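Protein toll (Drosophila melanogaster, PDB 4LXR) serves as the cell-surface receptor for cleaved spaetzle C-106, switching on the Toll pathway in embryonic dorsal-ventral patterning and antifungal immunity. Local coordinates at residues 329-335 and 353-359. Numbering follows the deposited sequence.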
loop_
_atom_site.group_PDB
_atom_site.type_symbol
_atom_site.label_atom_id
_atom_site.label_comp_id
_atom_site.label_asym_id
_atom_site.label_seq_id
_atom_site.Cartn_x
_atom_site.Cartn_y
_atom_site.Cartn_z
ATOM N N THR A 329 0.281 -14.322 26.837
ATOM C CA THR A 329 1.656 -13.978 27.198
ATOM C C THR A 329 2.590 -15.133 26.817
ATOM O O THR A 329 2.156 -16.126 26.223
ATOM C CB THR A 329 1.795 -13.654 28.714
ATOM O OG1 THR A 329 3.076 -13.051 28.981
ATOM C CG2 THR A 329 1.616 -14.915 29.557
ATOM N N LEU A 330 3.869 -14.989 27.149
ATOM C CA LEU A 330 4.868 -16.009 26.880
ATOM C C LEU A 330 5.675 -16.219 28.149
ATOM O O LEU A 330 5.952 -15.255 28.852
ATOM C CB LEU A 330 5.805 -15.545 25.766
ATOM C CG LEU A 330 5.196 -15.366 24.378
ATOM C CD1 LEU A 330 6.270 -14.903 23.413
ATOM C CD2 LEU A 330 4.571 -16.674 23.905
ATOM N N PRO A 331 6.077 -17.471 28.440
ATOM C CA PRO A 331 6.923 -17.674 29.626
ATOM C C PRO A 331 8.227 -16.927 29.413
ATOM O O PRO A 331 8.693 -16.871 28.279
ATOM C CB PRO A 331 7.203 -19.184 29.632
ATOM C CG PRO A 331 6.398 -19.772 28.506
ATOM C CD PRO A 331 5.981 -18.667 27.590
ATOM N N ALA A 332 8.790 -16.355 30.469
ATOM C CA ALA A 332 10.031 -15.593 30.377
ATOM C C ALA A 332 11.237 -16.388 29.840
ATOM O O ALA A 332 12.161 -15.798 29.288
ATOM C CB ALA A 332 10.372 -14.945 31.755
ATOM N N THR A 333 11.242 -17.711 30.007
ATOM C CA THR A 333 12.400 -18.518 29.585
ATOM C C THR A 333 12.287 -19.056 28.154
ATOM O O THR A 333 13.202 -19.712 27.665
ATOM C CB THR A 333 12.670 -19.717 30.542
ATOM O OG1 THR A 333 11.543 -20.607 30.535
ATOM C CG2 THR A 333 12.954 -19.241 31.984
ATOM N N LEU A 334 11.170 -18.773 27.488
ATOM C CA LEU A 334 10.888 -19.358 26.180
ATOM C C LEU A 334 12.044 -19.261 25.183
ATOM O O LEU A 334 12.322 -20.226 24.464
ATOM C CB LEU A 334 9.639 -18.738 25.555
ATOM C CG LEU A 334 9.212 -19.475 24.280
ATOM C CD1 LEU A 334 8.849 -20.923 24.595
ATOM C CD2 LEU A 334 8.057 -18.777 23.586
ATOM N N LEU A 335 12.721 -18.113 25.157
ATOM C CA LEU A 335 13.746 -17.847 24.149
ATOM C C LEU A 335 15.137 -17.719 24.750
ATOM O O LEU A 335 16.040 -17.143 24.143
ATOM C CB LEU A 335 13.410 -16.580 23.363
ATOM C CG LEU A 335 12.062 -16.588 22.647
ATOM C CD1 LEU A 335 11.770 -15.229 22.079
ATOM C CD2 LEU A 335 12.018 -17.631 21.533
ATOM N N HIS A 353 0.934 -8.691 27.831
ATOM C CA HIS A 353 2.252 -8.340 28.347
ATOM C C HIS A 353 3.321 -9.377 27.996
ATOM O O HIS A 353 3.032 -10.559 27.820
ATOM C CB HIS A 353 2.202 -8.146 29.863
ATOM C CG HIS A 353 1.756 -9.364 30.607
ATOM N ND1 HIS A 353 2.628 -10.360 30.990
ATOM C CD2 HIS A 353 0.529 -9.751 31.031
ATOM C CE1 HIS A 353 1.958 -11.307 31.624
ATOM N NE2 HIS A 353 0.683 -10.960 31.664
ATOM N N LEU A 354 4.557 -8.901 27.883
ATOM C CA LEU A 354 5.721 -9.733 27.638
ATOM C C LEU A 354 6.656 -9.540 28.820
ATOM O O LEU A 354 6.831 -8.417 29.285
ATOM C CB LEU A 354 6.426 -9.291 26.361
ATOM C CG LEU A 354 5.582 -9.267 25.092
ATOM C CD1 LEU A 354 6.349 -8.618 23.970
ATOM C CD2 LEU A 354 5.163 -10.686 24.711
ATOM N N PRO A 355 7.241 -10.634 29.329
ATOM C CA PRO A 355 8.157 -10.480 30.459
ATOM C C PRO A 355 9.373 -9.687 30.030
ATOM O O PRO A 355 9.849 -9.873 28.914
ATOM C CB PRO A 355 8.559 -11.924 30.787
ATOM C CG PRO A 355 7.426 -12.745 30.266
ATOM C CD PRO A 355 7.036 -12.049 28.983
ATOM N N ASP A 356 9.857 -8.828 30.919
ATOM C CA ASP A 356 11.004 -7.965 30.670
ATOM C C ASP A 356 12.247 -8.719 30.219
ATOM O O ASP A 356 13.073 -8.173 29.480
ATOM C CB ASP A 356 11.319 -7.132 31.924
ATOM C CG ASP A 356 10.484 -5.852 32.005
ATOM O OD1 ASP A 356 9.818 -5.497 31.008
ATOM O OD2 ASP A 356 10.513 -5.186 33.056
ATOM N N SER A 357 12.381 -9.969 30.658
ATOM C CA SER A 357 13.576 -10.756 30.374
ATOM C C SER A 357 13.428 -11.651 29.127
ATOM O O SER A 357 14.338 -12.402 28.777
ATOM C CB SER A 357 13.956 -11.596 31.604
ATOM O OG SER A 357 13.103 -12.730 31.764
ATOM N N LEU A 358 12.291 -11.559 28.448
ATOM C CA LEU A 358 12.006 -12.490 27.349
ATOM C C LEU A 358 13.058 -12.427 26.234
ATOM O O LEU A 358 13.462 -13.460 25.684
ATOM C CB LEU A 358 10.593 -12.252 26.787
ATOM C CG LEU A 358 10.184 -13.098 25.569
ATOM C CD1 LEU A 358 10.072 -14.587 25.920
ATOM C CD2 LEU A 358 8.883 -12.589 24.957
ATOM N N PHE A 359 13.516 -11.213 25.927
ATOM C CA PHE A 359 14.475 -10.990 24.845
ATOM C C PHE A 359 15.867 -10.728 25.393
ATOM O O PHE A 359 16.668 -10.041 24.760
ATOM C CB PHE A 359 14.042 -9.802 23.955
ATOM C CG PHE A 359 12.682 -9.977 23.328
ATOM C CD1 PHE A 359 12.402 -11.099 22.552
ATOM C CD2 PHE A 359 11.684 -9.033 23.522
ATOM C CE1 PHE A 359 11.140 -11.276 21.977
ATOM C CE2 PHE A 359 10.408 -9.200 22.965
ATOM C CZ PHE A 359 10.135 -10.321 22.184
HETATM O O HOH W 1 13.287 -15.914 26.901
HETATM O O HOH W 2 15.817 -14.436 25.259
#
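Leu358 is the knob of this contact, and residues 330-335 form the hollow that takes it, an example of how successive leucine-rich repeats nest turn against turn. With CG anti to the backbone N (chi1 176°), its two methyls reach across: CD2 meets Leu330 CD1 at 3.8 Å, while CD1 sits 3.6 Å from Pro331 O and also rests against the side chains of Leu334 and Leu335. Deeper in, Leu335 CD1 approaches the Phe359 ring obliquely, 4.0 Å from CE1. Nearer the surface the Pro355 ring is a second bump, leaning with its CG on Leu330 O at 3.2 Å and with its CB on the methyl of Ala332, which also touches Ser357 OG. Thr329 closes one end of the seam: its hydroxyl, swung opposite the backbone N (chi1 -168°), donates to His353 O at 2.7 Å from above the carbonyl plane, and its CB lies over a face of the imidazole in a CH-pi contact. Replacing Thr329 by alanine would keep the CB over the ring but is likely to leave His353 O without this donor and open a gap beside the imidazole. At the other end a water accepts from Leu335 N and lies within hydrogen-bonding distance of Ala332 O and Leu358 O, bridging the two backbones. Each segment makes the same type I turn, Pro331 to Leu334 and Pro355 to Leu358, so similar shapes stack one repeat apart, in LRR 8 and LRR 9 of the extracellular solenoid. Both loops flank strand 343-345 in sequence, one preceding and one following it, and Leu335 and Phe359 both pack on its Leu344.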